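FMN-dependent nitronate monooxygenase (Shewanella oneidensis, PDB 5LSM) probably catalyses the FMN-dependent oxidation of propionate 3-nitronate with molecular oxygen, giving 3-oxopropanoate, nitrate, nitrite and hydrogen peroxide. Local coordinates at residues G181-F186 / T192-T197; T265-L270 / P275-V280. One frame throughout, in Å; residues are numbered along the deposited sequence.

Interaction 1. Residues G181-F186 / T192-T197. With FMN (flavin mononucleotide), chain I.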
ATOM      1  N   GLY A 181      -3.399 -12.703  -3.110  1.00 25.58           N
ATOM      2  CA  GLY A 181      -3.804 -13.209  -4.414  1.00 26.08           C
ATOM      3  C   GLY A 181      -3.527 -12.247  -5.542  1.00 24.86           C
ATOM      4  O   GLY A 181      -2.786 -11.308  -5.396  1.00 29.12           O
ATOM      5  N   HIS A 182      -4.108 -12.501  -6.695  1.00 29.55           N
ATOM      6  CA  HIS A 182      -3.748 -11.741  -7.888  1.00 27.07           C
ATOM      7  C   HIS A 182      -4.247 -10.319  -7.774  1.00 26.68           C
ATOM      8  O   HIS A 182      -5.369 -10.069  -7.300  1.00 24.89           O
ATOM      9  CB  HIS A 182      -4.336 -12.387  -9.159  1.00 28.45           C
ATOM     10  CG  HIS A 182      -3.566 -13.571  -9.652  1.00 27.12           C
ATOM     11  ND1 HIS A 182      -3.881 -14.863  -9.296  1.00 29.55           N
ATOM     12  CD2 HIS A 182      -2.545 -13.666 -10.537  1.00 31.17           C
ATOM     13  CE1 HIS A 182      -3.042 -15.701  -9.882  1.00 29.48           C
ATOM     14  NE2 HIS A 182      -2.226 -15.000 -10.647  1.00 32.31           N
ATOM     15  N   ARG A 183      -3.437  -9.391  -8.268  1.00 22.73           N
ATOM     16  CA  ARG A 183      -3.938  -8.103  -8.646  1.00 24.88           C
ATOM     17  C   ARG A 183      -4.968  -8.288  -9.775  1.00 29.88           C
ATOM     18  O   ARG A 183      -4.714  -9.007 -10.748  1.00 31.94           O
ATOM     19  CB  ARG A 183      -2.793  -7.198  -9.107  1.00 28.70           C
ATOM     20  CG  ARG A 183      -1.620  -7.076  -8.133  1.00 30.43           C
ATOM     21  CD  ARG A 183      -2.081  -6.699  -6.728  1.00 30.89           C
ATOM     22  NE  ARG A 183      -2.680  -5.371  -6.705  1.00 28.82           N
ATOM     23  CZ  ARG A 183      -3.605  -4.956  -5.841  1.00 28.55           C
ATOM     24  NH1 ARG A 183      -4.073  -5.762  -4.887  1.00 26.87           N
ATOM     25  NH2 ARG A 183      -4.033  -3.698  -5.906  1.00 31.82           N
ATOM     26  N   GLY A 184      -6.128  -7.640  -9.628  1.00 30.74           N
ATOM     27  CA  GLY A 184      -7.221  -7.756 -10.564  1.00 29.43           C
ATOM     28  C   GLY A 184      -7.252  -6.617 -11.567  1.00 32.88           C
ATOM     29  O   GLY A 184      -8.309  -6.323 -12.137  1.00 33.31           O
ATOM     30  N   HIS A 185      -6.086  -6.004 -11.810  1.00 32.41           N
ATOM     31  CA  HIS A 185      -5.945  -4.903 -12.782  1.00 30.65           C
ATOM     32  C   HIS A 185      -6.131  -5.340 -14.227  1.00 30.80           C
ATOM     33  O   HIS A 185      -5.985  -6.499 -14.558  1.00 38.63           O
ATOM     34  CB  HIS A 185      -4.581  -4.231 -12.645  1.00 29.29           C
ATOM     35  CG  HIS A 185      -3.440  -5.090 -13.075  1.00 31.36           C
ATOM     36  ND1 HIS A 185      -2.761  -5.912 -12.208  1.00 29.96           N
ATOM     37  CD2 HIS A 185      -2.867  -5.273 -14.286  1.00 39.45           C
ATOM     38  CE1 HIS A 185      -1.789  -6.527 -12.850  1.00 30.13           C
ATOM     39  NE2 HIS A 185      -1.852  -6.185 -14.121  1.00 34.98           N
ATOM     40  N   PHE A 186      -6.496  -4.406 -15.089  1.00 31.07           N
ATOM     41  CA  PHE A 186      -6.827  -4.760 -16.456  1.00 29.18           C
ATOM     42  C   PHE A 186      -6.711  -3.619 -17.442  1.00 28.07           C
ATOM     43  O   PHE A 186      -6.725  -3.875 -18.614  1.00 29.99           O
ATOM     44  CB  PHE A 186      -8.233  -5.368 -16.534  1.00 29.74           C
ATOM     45  CG  PHE A 186      -9.315  -4.461 -16.018  1.00 28.34           C
ATOM     46  CD1 PHE A 186      -9.928  -3.536 -16.861  1.00 25.52           C
ATOM     47  CD2 PHE A 186      -9.716  -4.524 -14.689  1.00 28.40           C
ATOM     48  CE1 PHE A 186     -10.905  -2.685 -16.385  1.00 25.52           C
ATOM     49  CE2 PHE A 186     -10.689  -3.658 -14.200  1.00 27.58           C
ATOM     50  CZ  PHE A 186     -11.286  -2.746 -15.051  1.00 26.06           C
ATOM     51  N   THR A 192       2.962   0.675 -10.593  1.00 38.17           N
ATOM     52  CA  THR A 192       3.052   1.943  -9.856  1.00 31.78           C
ATOM     53  C   THR A 192       1.774   2.794  -9.955  1.00 32.50           C
ATOM     54  O   THR A 192       1.665   3.840  -9.317  1.00 29.27           O
ATOM     55  CB  THR A 192       4.240   2.807 -10.349  1.00 32.56           C
ATOM     56  OG1 THR A 192       3.972   3.307 -11.671  1.00 30.58           O
ATOM     57  CG2 THR A 192       5.556   1.993 -10.330  1.00 29.74           C
ATOM     58  N   GLU A 193       0.824   2.378 -10.787  1.00 37.90           N
ATOM     59  CA  GLU A 193      -0.475   3.049 -10.841  1.00 37.22           C
ATOM     60  C   GLU A 193      -1.409   2.615  -9.708  1.00 35.75           C
ATOM     61  O   GLU A 193      -2.362   3.329  -9.366  1.00 37.79           O
ATOM     62  CB  GLU A 193      -1.129   2.835 -12.200  1.00 37.11           C
ATOM     63  CG  GLU A 193      -0.287   3.416 -13.312  1.00 44.21           C
ATOM     64  CD  GLU A 193      -1.092   3.996 -14.442  1.00 56.17           C
ATOM     65  OE1 GLU A 193      -2.058   3.337 -14.893  1.00 67.72           O
ATOM     66  OE2 GLU A 193      -0.704   5.078 -14.930  1.00 65.11           O
ATOM     67  N   GLN A 194      -1.080   1.497  -9.076  1.00 33.05           N
ATOM     68  CA  GLN A 194      -1.929   0.916  -8.052  1.00 33.21           C
ATOM     69  C   GLN A 194      -1.620   1.478  -6.667  1.00 32.29           C
ATOM     70  O   GLN A 194      -0.535   1.999  -6.418  1.00 32.01           O
ATOM     71  CB  GLN A 194      -1.793  -0.598  -8.063  1.00 32.83           C
ATOM     72  CG  GLN A 194      -2.331  -1.217  -9.345  1.00 34.23           C
ATOM     73  CD  GLN A 194      -2.310  -2.732  -9.315  1.00 37.00           C
ATOM     74  OE1 GLN A 194      -2.398  -3.355  -8.252  1.00 33.65           O
ATOM     75  NE2 GLN A 194      -2.169  -3.336 -10.483  1.00 38.13           N
ATOM     76  N   LEU A 195      -2.623   1.423  -5.792  1.00 31.03           N
ATOM     77  CA  LEU A 195      -2.610   2.147  -4.539  1.00 28.76           C
ATOM     78  C   LEU A 195      -2.877   1.196  -3.398  1.00 25.65           C
ATOM     79  O   LEU A 195      -3.536   0.159  -3.568  1.00 24.50           O
ATOM     80  CB  LEU A 195      -3.712   3.209  -4.524  1.00 33.36           C
ATOM     81  CG  LEU A 195      -3.856   4.271  -5.618  1.00 35.12           C
ATOM     82  CD1 LEU A 195      -4.710   5.417  -5.079  1.00 35.32           C
ATOM     83  CD2 LEU A 195      -2.516   4.796  -6.073  1.00 37.46           C
ATOM     84  N   GLY A 196      -2.511   1.627  -2.201  1.00 21.82           N
ATOM     85  CA  GLY A 196      -2.942   0.932  -0.999  1.00 20.51           C
ATOM     86  C   GLY A 196      -4.386   1.206  -0.646  1.00 20.73           C
ATOM     87  O   GLY A 196      -4.960   2.233  -1.036  1.00 21.42           O
ATOM     88  N   THR A 197      -4.962   0.314   0.151  1.00 21.07           N
ATOM     89  CA  THR A 197      -6.371   0.425   0.522  1.00 23.15           C
ATOM     90  C   THR A 197      -6.746   1.818   1.025  1.00 24.33           C
ATOM     91  O   THR A 197      -7.791   2.356   0.652  1.00 28.28           O
ATOM     92  CB  THR A 197      -6.754  -0.628   1.568  1.00 23.28           C
ATOM     93  OG1 THR A 197      -6.928  -1.887   0.916  1.00 22.78           O
ATOM     94  CG2 THR A 197      -8.067  -0.241   2.289  1.00 27.17           C
TER
HETATM   95  N1  FMN I 401     -10.040 -12.972  -6.146  1.00 45.96           N
HETATM   96  C2  FMN I 401     -10.778 -13.451  -7.189  1.00 44.75           C
HETATM   97  O2  FMN I 401     -11.485 -12.656  -7.859  1.00 50.31           O
HETATM   98  N3  FMN I 401     -10.760 -14.752  -7.547  1.00 46.11           N
HETATM   99  C4  FMN I 401     -10.019 -15.655  -6.887  1.00 43.67           C
HETATM  100  O4  FMN I 401      -9.993 -16.852  -7.223  1.00 35.35           O
HETATM  101  C4A FMN I 401      -9.190 -15.197  -5.755  1.00 44.97           C
HETATM  102  N5  FMN I 401      -8.459 -16.064  -5.051  1.00 48.31           N
HETATM  103  C5A FMN I 401      -7.755 -15.676  -3.975  1.00 50.46           C
HETATM  104  C6  FMN I 401      -7.042 -16.649  -3.280  1.00 49.69           C
HETATM  105  C7  FMN I 401      -6.310 -16.317  -2.159  1.00 45.30           C
HETATM  106  C7M FMN I 401      -5.533 -17.405  -1.462  1.00 43.61           C
HETATM  107  C8  FMN I 401      -6.283 -14.899  -1.696  1.00 41.56           C
HETATM  108  C8M FMN I 401      -5.469 -14.533  -0.474  1.00 42.69           C
HETATM  109  C9  FMN I 401      -6.996 -13.914  -2.395  1.00 40.78           C
HETATM  110  C9A FMN I 401      -7.743 -14.248  -3.537  1.00 45.83           C
HETATM  111  N10 FMN I 401      -8.531 -13.308  -4.273  1.00 47.05           N
HETATM  112  C10 FMN I 401      -9.247 -13.771  -5.398  1.00 42.72           C
HETATM  113  C1' FMN I 401      -8.566 -11.871  -3.948  1.00 46.15           C
HETATM  114  C2' FMN I 401      -9.645 -11.552  -2.927  1.00 45.52           C
HETATM  115  O2' FMN I 401     -10.916 -11.477  -3.600  1.00 46.76           O
HETATM  116  C3' FMN I 401      -9.355 -10.224  -2.211  1.00 40.25           C
HETATM  117  O3' FMN I 401      -9.002  -9.226  -3.175  1.00 37.97           O
HETATM  118  C4' FMN I 401      -8.208 -10.295  -1.202  1.00 37.41           C
HETATM  119  O4' FMN I 401      -8.144 -11.543  -0.501  1.00 31.76           O
HETATM  120  C5' FMN I 401      -8.372  -9.145  -0.221  1.00 34.79           C
HETATM  121  O5' FMN I 401      -7.242  -9.025   0.639  1.00 32.72           O
HETATM  122  P   FMN I 401      -7.046  -9.883   1.986  1.00 26.93           P
HETATM  123  O1P FMN I 401      -8.416 -10.120   2.582  1.00 28.13           O
HETATM  124  O2P FMN I 401      -6.166  -8.986   2.819  1.00 26.88           O
HETATM  125  O3P FMN I 401      -6.388 -11.114   1.474  1.00 27.63           O

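Interaction 2. Residues T265-L270 / P275-V280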
ATOM      1  N   THR A 265       5.557 -10.282   2.567  1.00 23.96           N
ATOM      2  CA  THR A 265       4.931 -10.718   1.329  1.00 26.72           C
ATOM      3  C   THR A 265       5.426  -9.855   0.204  1.00 24.96           C
ATOM      4  O   THR A 265       6.080  -8.849   0.448  1.00 24.08           O
ATOM      5  CB  THR A 265       3.396 -10.616   1.372  1.00 29.18           C
ATOM      6  OG1 THR A 265       3.007  -9.252   1.557  1.00 30.38           O
ATOM      7  CG2 THR A 265       2.837 -11.454   2.482  1.00 29.52           C
ATOM      8  N   ALA A 266       5.172 -10.282  -1.033  1.00 22.11           N
ATOM      9  CA  ALA A 266       5.501  -9.460  -2.190  1.00 22.46           C
ATOM     10  C   ALA A 266       4.735  -9.875  -3.423  1.00 24.08           C
ATOM     11  O   ALA A 266       4.280 -11.011  -3.549  1.00 25.11           O
ATOM     12  CB  ALA A 266       7.001  -9.480  -2.461  1.00 21.52           C
ATOM     13  N   LEU A 267       4.596  -8.940  -4.343  1.00 28.78           N
ATOM     14  CA  LEU A 267       3.985  -9.235  -5.628  1.00 31.20           C
ATOM     15  C   LEU A 267       4.962 -10.064  -6.461  1.00 30.35           C
ATOM     16  O   LEU A 267       6.136  -9.717  -6.553  1.00 31.87           O
ATOM     17  CB  LEU A 267       3.644  -7.936  -6.344  1.00 31.74           C
ATOM     18  CG  LEU A 267       2.664  -7.026  -5.615  1.00 29.77           C
ATOM     19  CD1 LEU A 267       2.446  -5.754  -6.417  1.00 31.05           C
ATOM     20  CD2 LEU A 267       1.346  -7.756  -5.397  1.00 33.54           C
ATOM     21  N   THR A 268       4.480 -11.186  -6.997  1.00 27.01           N
ATOM     22  CA  THR A 268       5.283 -12.090  -7.816  1.00 24.05           C
ATOM     23  C   THR A 268       4.467 -12.587  -9.005  1.00 25.92           C
ATOM     24  O   THR A 268       3.281 -12.866  -8.864  1.00 24.79           O
ATOM     25  CB  THR A 268       5.774 -13.310  -7.009  1.00 24.88           C
ATOM     26  OG1 THR A 268       6.430 -14.231  -7.874  1.00 26.61           O
ATOM     27  CG2 THR A 268       4.627 -14.047  -6.345  1.00 25.84           C
ATOM     28  N   ASN A 269       5.090 -12.635 -10.186  1.00 27.14           N
ATOM     29  CA  ASN A 269       4.468 -13.263 -11.359  1.00 26.48           C
ATOM     30  C   ASN A 269       4.972 -14.680 -11.624  1.00 28.60           C
ATOM     31  O   ASN A 269       4.633 -15.293 -12.642  1.00 28.81           O
ATOM     32  CB  ASN A 269       4.671 -12.400 -12.603  1.00 28.00           C
ATOM     33  CG  ASN A 269       6.149 -12.258 -13.005  1.00 27.37           C
ATOM     34  OD1 ASN A 269       7.053 -12.344 -12.189  1.00 27.33           O
ATOM     35  ND2 ASN A 269       6.372 -11.969 -14.263  1.00 26.74           N
ATOM     36  N   LEU A 270       5.750 -15.217 -10.690  1.00 30.60           N
ATOM     37  CA  LEU A 270       6.545 -16.416 -10.964  1.00 29.93           C
ATOM     38  C   LEU A 270       5.682 -17.664 -11.095  1.00 30.08           C
ATOM     39  O   LEU A 270       6.071 -18.595 -11.778  1.00 37.72           O
ATOM     40  CB  LEU A 270       7.617 -16.629  -9.881  1.00 29.44           C
ATOM     41  CG  LEU A 270       8.825 -15.680  -9.920  1.00 28.99           C
ATOM     42  CD1 LEU A 270       9.698 -15.848  -8.706  1.00 25.80           C
ATOM     43  CD2 LEU A 270       9.660 -15.896 -11.172  1.00 38.46           C
ATOM     44  N   PRO A 275       1.018 -10.651 -11.723  1.00 25.53           N
ATOM     45  CA  PRO A 275       1.330 -10.208 -10.351  1.00 26.88           C
ATOM     46  C   PRO A 275       0.328 -10.728  -9.310  1.00 28.93           C
ATOM     47  O   PRO A 275      -0.868 -10.480  -9.430  1.00 30.18           O
ATOM     48  CB  PRO A 275       1.241  -8.694 -10.437  1.00 24.33           C
ATOM     49  CG  PRO A 275       1.442  -8.376 -11.862  1.00 27.33           C
ATOM     50  CD  PRO A 275       0.883  -9.526 -12.651  1.00 25.12           C
ATOM     51  N   ALA A 276       0.826 -11.455  -8.314  1.00 26.61           N
ATOM     52  CA  ALA A 276       0.009 -11.894  -7.195  1.00 27.31           C
ATOM     53  C   ALA A 276       0.812 -11.799  -5.894  1.00 29.36           C
ATOM     54  O   ALA A 276       2.036 -12.009  -5.904  1.00 26.37           O
ATOM     55  CB  ALA A 276      -0.453 -13.325  -7.423  1.00 25.56           C
ATOM     56  N   ARG A 277       0.127 -11.510  -4.780  1.00 25.06           N
ATOM     57  CA  ARG A 277       0.808 -11.320  -3.493  1.00 27.81           C
ATOM     58  C   ARG A 277       0.829 -12.617  -2.701  1.00 29.05           C
ATOM     59  O   ARG A 277      -0.226 -13.213  -2.418  1.00 21.99           O
ATOM     60  CB  ARG A 277       0.149 -10.212  -2.656  1.00 28.82           C
ATOM     61  CG  ARG A 277       0.852  -9.943  -1.322  1.00 30.48           C
ATOM     62  CD  ARG A 277       0.194  -8.813  -0.502  1.00 27.68           C
ATOM     63  NE  ARG A 277       0.368  -7.512  -1.154  1.00 29.46           N
ATOM     64  CZ  ARG A 277       1.514  -6.825  -1.211  1.00 26.25           C
ATOM     65  NH1 ARG A 277       2.594  -7.246  -0.575  1.00 27.47           N
ATOM     66  NH2 ARG A 277       1.574  -5.708  -1.907  1.00 25.99           N
ATOM     67  N   GLY A 278       2.030 -13.033  -2.307  1.00 28.26           N
ATOM     68  CA  GLY A 278       2.181 -14.225  -1.487  1.00 25.22           C
ATOM     69  C   GLY A 278       3.354 -14.128  -0.540  1.00 23.91           C
ATOM     70  O   GLY A 278       4.257 -13.365  -0.770  1.00 22.27           O
ATOM     71  N   ILE A 279       3.321 -14.910   0.536  1.00 23.60           N
ATOM     72  CA  ILE A 279       4.441 -14.990   1.454  1.00 26.60           C
ATOM     73  C   ILE A 279       5.731 -15.263   0.676  1.00 29.22           C
ATOM     74  O   ILE A 279       5.716 -16.021  -0.291  1.00 32.69           O
ATOM     75  CB  ILE A 279       4.220 -16.078   2.513  1.00 27.39           C
ATOM     76  CG1 ILE A 279       3.021 -15.716   3.393  1.00 28.03           C
ATOM     77  CG2 ILE A 279       5.459 -16.214   3.390  1.00 27.28           C
ATOM     78  CD1 ILE A 279       2.408 -16.890   4.097  1.00 28.81           C
ATOM     79  N   VAL A 280       6.810 -14.557   1.032  1.00 30.59           N
ATOM     80  CA  VAL A 280       8.051 -14.580   0.244  1.00 32.75           C
ATOM     81  C   VAL A 280       8.766 -15.889   0.510  1.00 33.16           C
ATOM     82  O   VAL A 280       8.959 -16.258   1.666  1.00 33.13           O
ATOM     83  CB  VAL A 280       8.992 -13.391   0.583  1.00 34.97           C
ATOM     84  CG1 VAL A 280      10.411 -13.637   0.077  1.00 31.92           C
ATOM     85  CG2 VAL A 280       8.444 -12.091  -0.002  1.00 35.35           C
TER

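Interaction 1. Residues G181-F186 / T192-T197
In the long beta-alpha loop of the TIM barrel that leaves strand 171-175, passes the flavin and ends at helix 197-207, Arg-183 and Gln-194 join the two limbs through a single amide oxygen. Arg-183 presents its NE side, and both donors converge on Gln-194 OE1: NE at 2.6 Å with an N-H...O angle of 156°, and NH2 at 2.9 Å along a more bent path. OE1 lies in the guanidinium plane. Seen from the amide, NE sits in the carbonyl plane while NH2 is tilted from it, with the two flat groups turned 37° against each other. Bends at chi2 and chi3 fold the arginine chain so that its NE edge faces the glutamine, whose own chain is extended beyond CG (chi2 -175°) and runs alongside it, pointing the other way. The positive charge would be expected to polarise the amide. At the other end of that amide, Gln-194 NE2 is 3.4 Å from His-185 CB and lies obliquely to the imidazole. A leucine in place of Arg-183 removes both donors, and the Gln-194 amide would probably be freer to turn, with OE1 left without these partners. The guanidinium has further work: NH2 also bonds to Gln-175 O and NH1 to Gly-176 O, so the contact is tied to the end of the strand that carries the FMN-binding Gln-175. Gly-181 lies beside the isoalloxazine, its N 3.8 Å from FMN C8M, where a side chain would run into the ring system. The contact thus sits in the second shell of the FMN site, within a loop at the C-terminal end of the barrel strands, the end where TIM barrels carry their active sites.

Interaction 2. Residues T265-L270 / P275-V280
In the beta hairpin of strands 265-268 and 276-279, close to the FMN site, Arg-277 reaches across to Thr-265. The arginine starts fully extended, CG anti to the backbone N (chi1 -178°), then bends at chi3, and this turns the guanidinium over the neighbouring strand. There NH1 donates to Thr-265 OG1 at 3.0 Å, the hydroxyl oxygen lying near the plane of the guanidinium at its edge and the two side chains crossing at about a right angle. Leu-267, the direct cross-strand partner of Arg-277, covers one face of the same group, its CD2 4.1 Å from Arg-277 NH2 and 3.9 Å from Arg-277 CB. NE points elsewhere, to Leu-177 O, so the buried charge is held from more than one direction. Beneath these side chains runs an antiparallel ladder. Ala-266 and Gly-278 form one hydrogen-bonded pair, and Thr-268 and Ala-276 the next, with Thr-268 N to Ala-276 O the shortest of the four backbone bonds at 2.8 Å. Between them, Leu-267 and Arg-277 make a non-hydrogen-bonded pair, where Leu-267 CA approaches Ala-276 O to 3.4 Å in a CA-H...O contact. On the opposite face, Ala-266 CB packs against Val-280 CG2 at 3.9 Å. Where strand 265-268 ends, Thr-268 OG1 accepts from Leu-270 N at 3.1 Å in an ST turn, and it is also hydrogen-bonded to Pro-289 O.

In the fold
Interactions 1 and 2, with centres about 12 Å apart, show how a cofactor loop can be built into a small sheet. Strand 181-182 lies along strand 276-279, joined by probable hydrogen bonds from Arg-277 N to Gly-181 O and from Arg-183 N to Pro-275 O, each 3.0 Å. Leu-177 is common to both: the residue that receives the NE bond of interaction 2 is touched by the side chains of Arg-183 and Gln-194. Gly-181 borders FMN directly, whereas the nearest side-chain atom of Arg-277 is about 7 Å from FMN. The relation also crosses the dimer interface, for Thr-192 packs against Ala-266 of the second subunit.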